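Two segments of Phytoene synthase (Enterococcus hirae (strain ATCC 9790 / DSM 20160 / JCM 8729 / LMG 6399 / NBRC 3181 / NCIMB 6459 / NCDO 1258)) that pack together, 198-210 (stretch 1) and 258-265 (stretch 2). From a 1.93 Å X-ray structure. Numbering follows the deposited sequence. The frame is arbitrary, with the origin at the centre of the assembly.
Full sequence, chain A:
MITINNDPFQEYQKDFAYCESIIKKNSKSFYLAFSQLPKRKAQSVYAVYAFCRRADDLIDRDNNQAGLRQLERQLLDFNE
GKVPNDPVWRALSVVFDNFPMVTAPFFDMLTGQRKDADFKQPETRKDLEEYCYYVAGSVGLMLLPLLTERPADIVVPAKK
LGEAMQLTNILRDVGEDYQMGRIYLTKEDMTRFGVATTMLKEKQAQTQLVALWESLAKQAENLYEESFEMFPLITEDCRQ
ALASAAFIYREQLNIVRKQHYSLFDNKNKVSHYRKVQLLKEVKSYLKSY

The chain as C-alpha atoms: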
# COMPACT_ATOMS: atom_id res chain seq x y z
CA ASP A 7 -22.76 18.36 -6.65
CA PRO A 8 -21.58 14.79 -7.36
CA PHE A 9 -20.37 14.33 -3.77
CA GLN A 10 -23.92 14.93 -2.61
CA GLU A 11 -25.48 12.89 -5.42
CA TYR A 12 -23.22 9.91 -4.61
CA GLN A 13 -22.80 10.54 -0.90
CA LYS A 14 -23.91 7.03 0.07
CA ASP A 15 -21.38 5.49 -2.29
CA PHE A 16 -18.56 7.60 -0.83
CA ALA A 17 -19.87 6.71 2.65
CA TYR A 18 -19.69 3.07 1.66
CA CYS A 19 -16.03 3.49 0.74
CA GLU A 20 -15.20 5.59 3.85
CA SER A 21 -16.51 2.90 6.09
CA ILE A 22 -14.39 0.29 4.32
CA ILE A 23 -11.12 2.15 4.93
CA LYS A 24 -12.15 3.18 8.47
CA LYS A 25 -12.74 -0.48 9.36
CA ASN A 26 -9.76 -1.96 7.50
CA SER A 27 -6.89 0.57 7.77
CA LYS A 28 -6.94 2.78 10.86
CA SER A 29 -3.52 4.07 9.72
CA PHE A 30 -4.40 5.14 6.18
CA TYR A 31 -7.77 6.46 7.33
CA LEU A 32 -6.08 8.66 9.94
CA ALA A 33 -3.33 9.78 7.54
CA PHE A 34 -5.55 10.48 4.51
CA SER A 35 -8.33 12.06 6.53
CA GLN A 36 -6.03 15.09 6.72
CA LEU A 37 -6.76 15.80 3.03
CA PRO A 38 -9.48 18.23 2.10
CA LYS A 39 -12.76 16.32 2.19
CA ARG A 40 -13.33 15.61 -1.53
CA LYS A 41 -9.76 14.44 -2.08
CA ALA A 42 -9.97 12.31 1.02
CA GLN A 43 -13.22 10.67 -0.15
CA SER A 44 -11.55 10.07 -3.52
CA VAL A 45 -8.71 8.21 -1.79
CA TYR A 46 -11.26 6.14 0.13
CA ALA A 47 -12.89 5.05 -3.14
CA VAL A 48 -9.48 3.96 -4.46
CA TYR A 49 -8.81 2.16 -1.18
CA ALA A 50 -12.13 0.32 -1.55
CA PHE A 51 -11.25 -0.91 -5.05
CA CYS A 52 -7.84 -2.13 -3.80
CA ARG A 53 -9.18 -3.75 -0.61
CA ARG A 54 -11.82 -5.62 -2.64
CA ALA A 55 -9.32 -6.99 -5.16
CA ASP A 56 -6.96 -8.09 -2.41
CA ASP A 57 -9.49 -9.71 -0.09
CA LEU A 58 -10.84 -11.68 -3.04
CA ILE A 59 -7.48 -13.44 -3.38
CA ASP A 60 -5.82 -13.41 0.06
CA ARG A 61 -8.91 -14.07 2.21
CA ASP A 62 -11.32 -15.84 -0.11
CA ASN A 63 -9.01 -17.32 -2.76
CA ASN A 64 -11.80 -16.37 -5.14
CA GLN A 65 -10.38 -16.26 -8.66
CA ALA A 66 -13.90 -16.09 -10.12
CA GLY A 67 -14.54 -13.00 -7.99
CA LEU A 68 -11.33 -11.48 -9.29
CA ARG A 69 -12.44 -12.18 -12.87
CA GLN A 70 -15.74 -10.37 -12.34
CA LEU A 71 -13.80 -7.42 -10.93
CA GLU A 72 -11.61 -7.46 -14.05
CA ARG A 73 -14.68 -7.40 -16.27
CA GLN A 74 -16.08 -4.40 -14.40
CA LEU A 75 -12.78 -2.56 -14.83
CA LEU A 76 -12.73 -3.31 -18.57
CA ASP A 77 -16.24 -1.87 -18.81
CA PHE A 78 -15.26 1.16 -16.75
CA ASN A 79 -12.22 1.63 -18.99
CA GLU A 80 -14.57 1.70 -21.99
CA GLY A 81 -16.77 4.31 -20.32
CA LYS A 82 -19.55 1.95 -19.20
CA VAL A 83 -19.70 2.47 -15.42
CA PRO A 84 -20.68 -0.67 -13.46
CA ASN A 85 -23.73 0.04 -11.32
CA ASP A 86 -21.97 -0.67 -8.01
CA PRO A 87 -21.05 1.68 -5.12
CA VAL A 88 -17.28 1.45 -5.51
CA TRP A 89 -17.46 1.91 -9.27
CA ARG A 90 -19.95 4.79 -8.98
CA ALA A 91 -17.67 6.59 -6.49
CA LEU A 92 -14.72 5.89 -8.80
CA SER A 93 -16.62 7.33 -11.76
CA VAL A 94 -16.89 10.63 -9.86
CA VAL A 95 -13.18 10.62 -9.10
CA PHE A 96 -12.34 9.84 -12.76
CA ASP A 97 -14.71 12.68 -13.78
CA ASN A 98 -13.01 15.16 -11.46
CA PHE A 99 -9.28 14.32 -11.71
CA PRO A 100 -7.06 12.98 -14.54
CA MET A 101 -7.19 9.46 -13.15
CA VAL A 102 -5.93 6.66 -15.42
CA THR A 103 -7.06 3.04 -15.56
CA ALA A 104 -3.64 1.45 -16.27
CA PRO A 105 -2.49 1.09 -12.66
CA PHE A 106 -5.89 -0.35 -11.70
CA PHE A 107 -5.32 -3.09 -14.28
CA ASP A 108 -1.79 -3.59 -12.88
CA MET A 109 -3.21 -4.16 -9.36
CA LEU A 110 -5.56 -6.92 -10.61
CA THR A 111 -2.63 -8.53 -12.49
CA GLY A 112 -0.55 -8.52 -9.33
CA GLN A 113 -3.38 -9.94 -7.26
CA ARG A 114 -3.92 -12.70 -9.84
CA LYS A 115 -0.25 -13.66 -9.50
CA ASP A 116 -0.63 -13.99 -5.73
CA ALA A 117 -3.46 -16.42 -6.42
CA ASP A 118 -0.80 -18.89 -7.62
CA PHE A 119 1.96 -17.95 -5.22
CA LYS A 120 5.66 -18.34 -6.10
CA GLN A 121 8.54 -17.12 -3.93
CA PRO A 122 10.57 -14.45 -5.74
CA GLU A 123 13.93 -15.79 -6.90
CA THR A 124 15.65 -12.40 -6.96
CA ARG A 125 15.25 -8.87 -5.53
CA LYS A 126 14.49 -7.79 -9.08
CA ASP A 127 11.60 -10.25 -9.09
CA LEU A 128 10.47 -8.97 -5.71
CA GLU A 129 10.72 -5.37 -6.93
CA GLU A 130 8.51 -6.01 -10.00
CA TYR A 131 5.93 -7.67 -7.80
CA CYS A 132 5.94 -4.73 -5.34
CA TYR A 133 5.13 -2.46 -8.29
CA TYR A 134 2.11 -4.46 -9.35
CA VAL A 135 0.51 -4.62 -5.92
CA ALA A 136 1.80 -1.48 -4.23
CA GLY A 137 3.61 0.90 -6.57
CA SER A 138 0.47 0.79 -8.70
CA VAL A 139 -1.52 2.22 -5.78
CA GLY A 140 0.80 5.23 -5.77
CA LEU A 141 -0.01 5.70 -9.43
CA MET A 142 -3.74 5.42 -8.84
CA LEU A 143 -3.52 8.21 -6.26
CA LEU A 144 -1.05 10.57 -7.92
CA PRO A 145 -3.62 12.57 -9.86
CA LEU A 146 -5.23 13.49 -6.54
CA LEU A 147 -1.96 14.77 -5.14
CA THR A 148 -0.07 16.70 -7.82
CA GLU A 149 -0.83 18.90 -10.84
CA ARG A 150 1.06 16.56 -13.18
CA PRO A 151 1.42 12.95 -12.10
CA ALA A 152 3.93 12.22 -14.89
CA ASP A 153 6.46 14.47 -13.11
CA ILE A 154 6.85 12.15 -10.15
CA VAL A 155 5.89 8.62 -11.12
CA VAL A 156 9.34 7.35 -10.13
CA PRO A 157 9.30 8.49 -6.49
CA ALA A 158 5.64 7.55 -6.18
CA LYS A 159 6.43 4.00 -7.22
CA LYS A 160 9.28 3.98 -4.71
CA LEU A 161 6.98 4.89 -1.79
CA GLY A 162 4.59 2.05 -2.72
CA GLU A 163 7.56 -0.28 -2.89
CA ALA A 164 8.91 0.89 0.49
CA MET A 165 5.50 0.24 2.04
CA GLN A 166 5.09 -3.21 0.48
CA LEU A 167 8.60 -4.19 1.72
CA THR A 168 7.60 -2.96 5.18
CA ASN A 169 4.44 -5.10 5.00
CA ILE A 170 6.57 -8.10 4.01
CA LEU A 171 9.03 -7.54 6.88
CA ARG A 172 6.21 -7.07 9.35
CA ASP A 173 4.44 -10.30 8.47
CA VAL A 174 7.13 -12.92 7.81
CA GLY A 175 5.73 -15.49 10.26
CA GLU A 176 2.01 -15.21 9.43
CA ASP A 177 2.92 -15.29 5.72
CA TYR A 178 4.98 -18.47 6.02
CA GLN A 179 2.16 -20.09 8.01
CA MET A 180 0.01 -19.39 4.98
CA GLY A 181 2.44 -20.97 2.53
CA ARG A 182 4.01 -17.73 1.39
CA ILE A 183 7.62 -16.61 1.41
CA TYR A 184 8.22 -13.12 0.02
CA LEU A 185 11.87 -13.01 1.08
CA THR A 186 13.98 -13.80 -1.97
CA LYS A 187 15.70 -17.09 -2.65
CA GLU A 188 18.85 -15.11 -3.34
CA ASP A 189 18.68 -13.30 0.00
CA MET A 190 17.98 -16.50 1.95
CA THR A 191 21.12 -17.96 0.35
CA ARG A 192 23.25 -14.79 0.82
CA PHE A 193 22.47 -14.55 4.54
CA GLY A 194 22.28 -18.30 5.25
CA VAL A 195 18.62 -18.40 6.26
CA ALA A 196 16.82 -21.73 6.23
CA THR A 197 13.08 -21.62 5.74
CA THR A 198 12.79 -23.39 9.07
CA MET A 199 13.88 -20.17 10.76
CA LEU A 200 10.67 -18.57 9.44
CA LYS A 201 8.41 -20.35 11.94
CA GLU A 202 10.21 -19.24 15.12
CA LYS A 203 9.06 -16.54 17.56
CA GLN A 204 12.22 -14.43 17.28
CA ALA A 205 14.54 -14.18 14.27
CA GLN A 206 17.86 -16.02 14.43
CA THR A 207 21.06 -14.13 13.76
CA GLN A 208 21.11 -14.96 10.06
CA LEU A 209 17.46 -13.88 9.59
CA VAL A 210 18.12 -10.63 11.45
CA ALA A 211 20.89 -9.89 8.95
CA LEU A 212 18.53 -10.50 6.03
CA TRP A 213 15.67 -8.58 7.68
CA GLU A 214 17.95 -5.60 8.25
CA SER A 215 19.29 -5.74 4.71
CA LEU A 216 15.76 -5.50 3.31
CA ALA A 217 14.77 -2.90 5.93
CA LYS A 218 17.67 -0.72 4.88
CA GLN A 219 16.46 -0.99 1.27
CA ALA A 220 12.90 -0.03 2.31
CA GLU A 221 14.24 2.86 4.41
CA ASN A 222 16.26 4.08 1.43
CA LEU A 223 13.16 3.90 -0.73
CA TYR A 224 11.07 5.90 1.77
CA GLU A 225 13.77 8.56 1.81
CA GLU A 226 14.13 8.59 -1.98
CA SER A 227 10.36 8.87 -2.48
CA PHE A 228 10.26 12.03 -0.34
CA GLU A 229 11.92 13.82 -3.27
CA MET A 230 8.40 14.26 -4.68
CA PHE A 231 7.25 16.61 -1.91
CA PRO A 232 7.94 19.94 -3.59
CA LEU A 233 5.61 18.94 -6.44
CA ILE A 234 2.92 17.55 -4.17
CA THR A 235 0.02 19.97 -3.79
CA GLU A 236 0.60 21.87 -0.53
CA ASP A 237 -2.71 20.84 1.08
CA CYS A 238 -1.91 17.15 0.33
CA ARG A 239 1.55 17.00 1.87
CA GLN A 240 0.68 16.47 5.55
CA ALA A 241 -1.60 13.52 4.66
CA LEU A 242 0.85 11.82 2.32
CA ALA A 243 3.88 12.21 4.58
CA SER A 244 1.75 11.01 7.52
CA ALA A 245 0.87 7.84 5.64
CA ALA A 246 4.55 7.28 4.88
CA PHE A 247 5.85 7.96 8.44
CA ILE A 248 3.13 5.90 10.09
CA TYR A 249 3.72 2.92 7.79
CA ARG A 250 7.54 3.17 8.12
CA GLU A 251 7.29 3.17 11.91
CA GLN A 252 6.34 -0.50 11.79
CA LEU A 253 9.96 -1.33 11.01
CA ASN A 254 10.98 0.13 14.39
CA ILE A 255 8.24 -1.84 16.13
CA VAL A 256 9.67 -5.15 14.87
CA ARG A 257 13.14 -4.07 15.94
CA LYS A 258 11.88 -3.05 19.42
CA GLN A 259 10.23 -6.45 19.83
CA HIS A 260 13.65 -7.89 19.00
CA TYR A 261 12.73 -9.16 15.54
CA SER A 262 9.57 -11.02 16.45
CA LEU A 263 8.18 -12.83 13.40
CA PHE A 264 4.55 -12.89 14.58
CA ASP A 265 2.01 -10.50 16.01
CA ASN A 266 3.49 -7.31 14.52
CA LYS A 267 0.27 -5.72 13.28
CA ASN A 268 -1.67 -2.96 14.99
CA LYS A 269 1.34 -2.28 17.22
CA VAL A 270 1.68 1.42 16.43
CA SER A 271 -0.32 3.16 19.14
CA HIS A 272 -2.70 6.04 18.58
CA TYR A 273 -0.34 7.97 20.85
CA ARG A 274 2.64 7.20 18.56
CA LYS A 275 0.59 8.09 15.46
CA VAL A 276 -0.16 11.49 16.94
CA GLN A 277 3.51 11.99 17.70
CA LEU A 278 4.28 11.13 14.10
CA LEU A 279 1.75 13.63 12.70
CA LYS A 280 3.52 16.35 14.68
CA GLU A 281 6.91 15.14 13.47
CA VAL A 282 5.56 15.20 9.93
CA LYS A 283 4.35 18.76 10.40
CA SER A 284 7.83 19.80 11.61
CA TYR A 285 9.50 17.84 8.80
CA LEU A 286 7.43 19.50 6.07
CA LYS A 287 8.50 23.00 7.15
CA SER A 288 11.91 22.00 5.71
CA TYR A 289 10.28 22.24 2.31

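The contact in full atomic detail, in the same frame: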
# COMPACT_ATOMS: atom_id res chain seq x y z
N THR A 198 13.20 -22.95 7.75
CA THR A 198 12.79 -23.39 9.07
C THR A 198 12.85 -22.25 10.09
O THR A 198 12.07 -22.21 11.04
CB THR A 198 13.67 -24.57 9.51
OG1 THR A 198 12.87 -25.48 10.27
CG2 THR A 198 14.86 -24.10 10.34
N MET A 199 13.75 -21.31 9.86
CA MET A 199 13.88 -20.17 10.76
C MET A 199 12.64 -19.27 10.72
O MET A 199 12.49 -18.37 11.55
CB MET A 199 15.11 -19.35 10.36
CG MET A 199 16.39 -20.14 10.23
SD MET A 199 17.82 -19.06 9.97
CE MET A 199 19.13 -20.31 10.01
N LEU A 200 11.78 -19.48 9.73
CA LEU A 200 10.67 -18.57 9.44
C LEU A 200 9.47 -18.87 10.34
O LEU A 200 8.51 -18.11 10.35
CB LEU A 200 10.23 -18.65 7.98
CG LEU A 200 11.25 -18.30 6.89
CD1 LEU A 200 10.55 -18.19 5.53
CD2 LEU A 200 12.00 -17.01 7.24
N LYS A 201 9.54 -19.97 11.09
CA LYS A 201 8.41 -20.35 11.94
C LYS A 201 8.67 -20.10 13.42
O LYS A 201 7.80 -20.34 14.26
CB LYS A 201 7.99 -21.80 11.71
CG LYS A 201 9.10 -22.83 11.87
CD LYS A 201 8.60 -24.25 11.56
CE LYS A 201 8.54 -24.51 10.06
NZ LYS A 201 7.51 -25.53 9.69
N GLU A 202 9.84 -19.54 13.73
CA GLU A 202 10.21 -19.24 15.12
C GLU A 202 9.63 -17.92 15.63
O GLU A 202 9.21 -17.07 14.84
CB GLU A 202 11.73 -19.28 15.26
CG GLU A 202 12.25 -20.69 15.54
CD GLU A 202 13.58 -20.99 14.86
OE1 GLU A 202 13.72 -22.10 14.30
OE2 GLU A 202 14.47 -20.11 14.91
N LYS A 203 9.61 -17.75 16.95
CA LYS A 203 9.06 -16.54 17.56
C LYS A 203 9.93 -15.30 17.38
O LYS A 203 9.43 -14.21 17.11
CB LYS A 203 8.75 -16.76 19.04
CG LYS A 203 7.65 -17.79 19.27
CD LYS A 203 6.63 -17.32 20.31
CE LYS A 203 6.07 -15.92 19.99
NZ LYS A 203 5.24 -15.83 18.74
N GLN A 204 11.25 -15.50 17.47
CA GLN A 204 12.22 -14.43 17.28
C GLN A 204 13.24 -14.84 16.21
O GLN A 204 13.59 -16.02 16.09
CB GLN A 204 12.92 -14.07 18.60
CG GLN A 204 12.02 -13.94 19.83
CD GLN A 204 11.17 -12.68 19.83
OE1 GLN A 204 9.99 -12.72 20.18
NE2 GLN A 204 11.77 -11.54 19.48
N ALA A 205 13.59 -13.90 15.33
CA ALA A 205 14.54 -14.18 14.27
C ALA A 205 15.90 -14.63 14.81
O ALA A 205 16.49 -13.96 15.64
CB ALA A 205 14.72 -12.96 13.38
N GLN A 206 16.46 -15.66 14.18
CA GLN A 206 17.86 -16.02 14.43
C GLN A 206 18.78 -15.00 13.79
O GLN A 206 18.35 -14.14 13.02
CB GLN A 206 18.18 -17.41 13.87
CG GLN A 206 17.97 -18.51 14.89
CD GLN A 206 17.87 -19.86 14.22
OE1 GLN A 206 18.88 -20.45 13.84
NE2 GLN A 206 16.64 -20.32 13.98
N THR A 207 20.06 -15.12 14.12
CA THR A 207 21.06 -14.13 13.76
C THR A 207 21.10 -13.93 12.25
O THR A 207 21.13 -12.79 11.80
CB THR A 207 22.46 -14.51 14.29
OG1 THR A 207 22.44 -14.40 15.72
CG2 THR A 207 23.56 -13.58 13.73
N GLN A 208 21.08 -15.03 11.51
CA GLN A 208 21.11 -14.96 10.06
C GLN A 208 19.88 -14.22 9.51
O GLN A 208 20.01 -13.44 8.57
CB GLN A 208 21.18 -16.35 9.43
CG GLN A 208 22.49 -17.10 9.68
CD GLN A 208 22.59 -17.65 11.08
OE1 GLN A 208 21.59 -17.77 11.80
NE2 GLN A 208 23.81 -17.97 11.51
N LEU A 209 18.70 -14.53 10.06
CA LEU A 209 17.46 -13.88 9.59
C LEU A 209 17.39 -12.40 9.99
O LEU A 209 16.80 -11.58 9.27
CB LEU A 209 16.22 -14.66 10.04
CG LEU A 209 14.83 -14.16 9.62
CD1 LEU A 209 14.63 -14.16 8.08
CD2 LEU A 209 13.77 -15.01 10.29
N VAL A 210 18.05 -12.04 11.08
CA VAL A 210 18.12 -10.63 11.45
C VAL A 210 18.95 -9.85 10.42
O VAL A 210 18.54 -8.79 9.95
CB VAL A 210 18.64 -10.41 12.89
CG1 VAL A 210 18.83 -8.91 13.16
CG2 VAL A 210 17.65 -11.00 13.90
N LYS A 258 12.04 -3.21 17.97
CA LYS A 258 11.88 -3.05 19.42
C LYS A 258 11.45 -4.36 20.06
O LYS A 258 11.80 -4.63 21.21
CB LYS A 258 10.86 -1.96 19.77
CG LYS A 258 11.31 -0.53 19.46
CD LYS A 258 12.77 -0.27 19.83
CE LYS A 258 13.73 -0.54 18.67
NZ LYS A 258 13.49 0.39 17.51
N GLN A 259 10.65 -5.14 19.34
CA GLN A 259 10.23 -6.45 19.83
C GLN A 259 11.27 -7.51 19.50
O GLN A 259 10.99 -8.71 19.51
CB GLN A 259 8.85 -6.82 19.26
CG GLN A 259 7.71 -5.90 19.75
CD GLN A 259 6.36 -6.24 19.12
OE1 GLN A 259 5.35 -5.59 19.39
NE2 GLN A 259 6.37 -7.20 18.20
N HIS A 260 12.48 -7.04 19.21
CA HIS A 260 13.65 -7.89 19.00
C HIS A 260 13.47 -8.89 17.85
O HIS A 260 13.88 -10.06 17.93
CB HIS A 260 14.11 -8.58 20.30
CG HIS A 260 14.09 -7.68 21.50
ND1 HIS A 260 14.93 -6.59 21.64
CD2 HIS A 260 13.31 -7.70 22.61
CE1 HIS A 260 14.65 -5.96 22.77
NE2 HIS A 260 13.67 -6.61 23.37
N TYR A 261 12.91 -8.38 16.74
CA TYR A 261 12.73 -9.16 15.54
C TYR A 261 11.79 -10.34 15.76
O TYR A 261 12.10 -11.47 15.40
CB TYR A 261 14.08 -9.62 15.00
CG TYR A 261 15.02 -8.46 14.75
CD1 TYR A 261 14.85 -7.64 13.63
CD2 TYR A 261 15.92 -8.07 15.73
CE1 TYR A 261 15.67 -6.53 13.45
CE2 TYR A 261 16.76 -6.99 15.54
CZ TYR A 261 16.64 -6.22 14.40
OH TYR A 261 17.50 -5.15 14.24
N SER A 262 10.68 -10.08 16.44
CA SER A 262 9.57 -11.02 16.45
C SER A 262 9.01 -11.23 15.04
O SER A 262 8.88 -10.26 14.26
CB SER A 262 8.46 -10.50 17.36
OG SER A 262 8.07 -9.19 16.96
N LEU A 263 8.65 -12.47 14.73
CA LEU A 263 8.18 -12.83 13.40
C LEU A 263 6.65 -12.84 13.33
O LEU A 263 6.07 -12.77 12.24
CB LEU A 263 8.75 -14.18 12.97
CG LEU A 263 10.28 -14.26 12.97
CD1 LEU A 263 10.78 -15.67 12.73
CD2 LEU A 263 10.93 -13.28 11.99
N PHE A 264 6.01 -12.86 14.49
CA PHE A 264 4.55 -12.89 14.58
C PHE A 264 4.02 -11.69 15.35
O PHE A 264 4.75 -11.06 16.10
CB PHE A 264 4.05 -14.17 15.27
CG PHE A 264 4.28 -15.42 14.48
CD1 PHE A 264 5.48 -16.11 14.60
CD2 PHE A 264 3.31 -15.90 13.61
CE1 PHE A 264 5.70 -17.26 13.87
CE2 PHE A 264 3.54 -17.04 12.87
CZ PHE A 264 4.75 -17.69 12.97
N ASP A 265 2.74 -11.42 15.17
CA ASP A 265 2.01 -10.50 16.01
C ASP A 265 2.62 -9.10 15.95
O ASP A 265 2.86 -8.47 16.98
CB ASP A 265 1.99 -11.02 17.46
CG ASP A 265 1.18 -10.13 18.38
OD1 ASP A 265 0.06 -9.74 17.98
OD2 ASP A 265 1.68 -9.78 19.47

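The two stretches meet through loop backbone, pinned by a single beta bridge, rather than through packed helices. Stretch 1 begins in a 3-10 segment, passes through a loop and enters a helix at Thr 207, with Gln 206 in the N-cap position. Stretch 2 leaves its own helix at Gln 259 and has no regular structure from there on. The backbones come closest at Gln 204 and Ser 262, whose CA atoms lie 4.4 Å apart, and it is there that the bridge joins them. As the numbering rises in one stretch it falls in the other: Lys 203 sits beside Leu 263, and Ala 205 beside Tyr 261.

Two backbone hydrogen bonds flank this central pair. Leu 263 N donates to Lys 203 O at 3.0 Å, and Ala 205 N donates to Tyr 261 O at 2.9 Å, both close to straight. The same two carbonyls also receive the alpha hydrogens of the bridged pair, with Ser 262 CA 3.3 Å from Lys 203 O and Gln 204 CA 3.5 Å from Tyr 261 O. Each oxygen thus serves one amide and one CA-H, a compact way to register two stretches without building a sheet.

Gln 204 extends the pairing with its side chain. Its CA-to-CB bond points away from stretch 2, but m rotamers at chi1 and chi2 bring the amide end back. There Gln 204 NE2 donates to Gln 259 O at 2.9 Å, and makes a weak, more bent bond to His 260 O at 3.0 Å. One amide group therefore serves two successive carbonyls where the chain has just left its helix. Within stretch 2, Gln 259 NE2 donates to Ser 262 OG at 2.9 Å, tying the start of this turn to the bridged residue.

The apolar part of the contact is built around Leu 263 and Tyr 261, both of which point toward stretch 1. Leu 263 CD2 lies 3.7 Å from Leu 209 CD2 and 4.0 Å from Ala 205 CB, so the loop and the first turn of the helix contribute to the same hydrophobic patch. Leu 263 CD1 also touches Leu 209 CD2, at 3.9 Å, and approaches backbone oxygens, 3.0 Å from Glu 202 O and 3.4 Å from Met 199 O. Leu 200 O and Glu 202 O are buried by the contact with no hydrogen-bond partner in the model.

Tyr 261 packs against Ala 205 and Val 210. Tyr 261 CB lies 3.8 Å from Ala 205 CB, while Val 210 CG1 sits over one ring face, 3.7 Å from Tyr 261 CZ and almost on the ring normal, a clear CH-pi contact. Its hydroxyl is satisfied elsewhere in the structure.

Phe 264 offers stretch 1 a ring edge: Phe 264 CE1 lies 3.6 Å from Glu 202 O and 3.7 Å from Lys 201 O, a favourable placement because edge hydrogens carry slight positive charge.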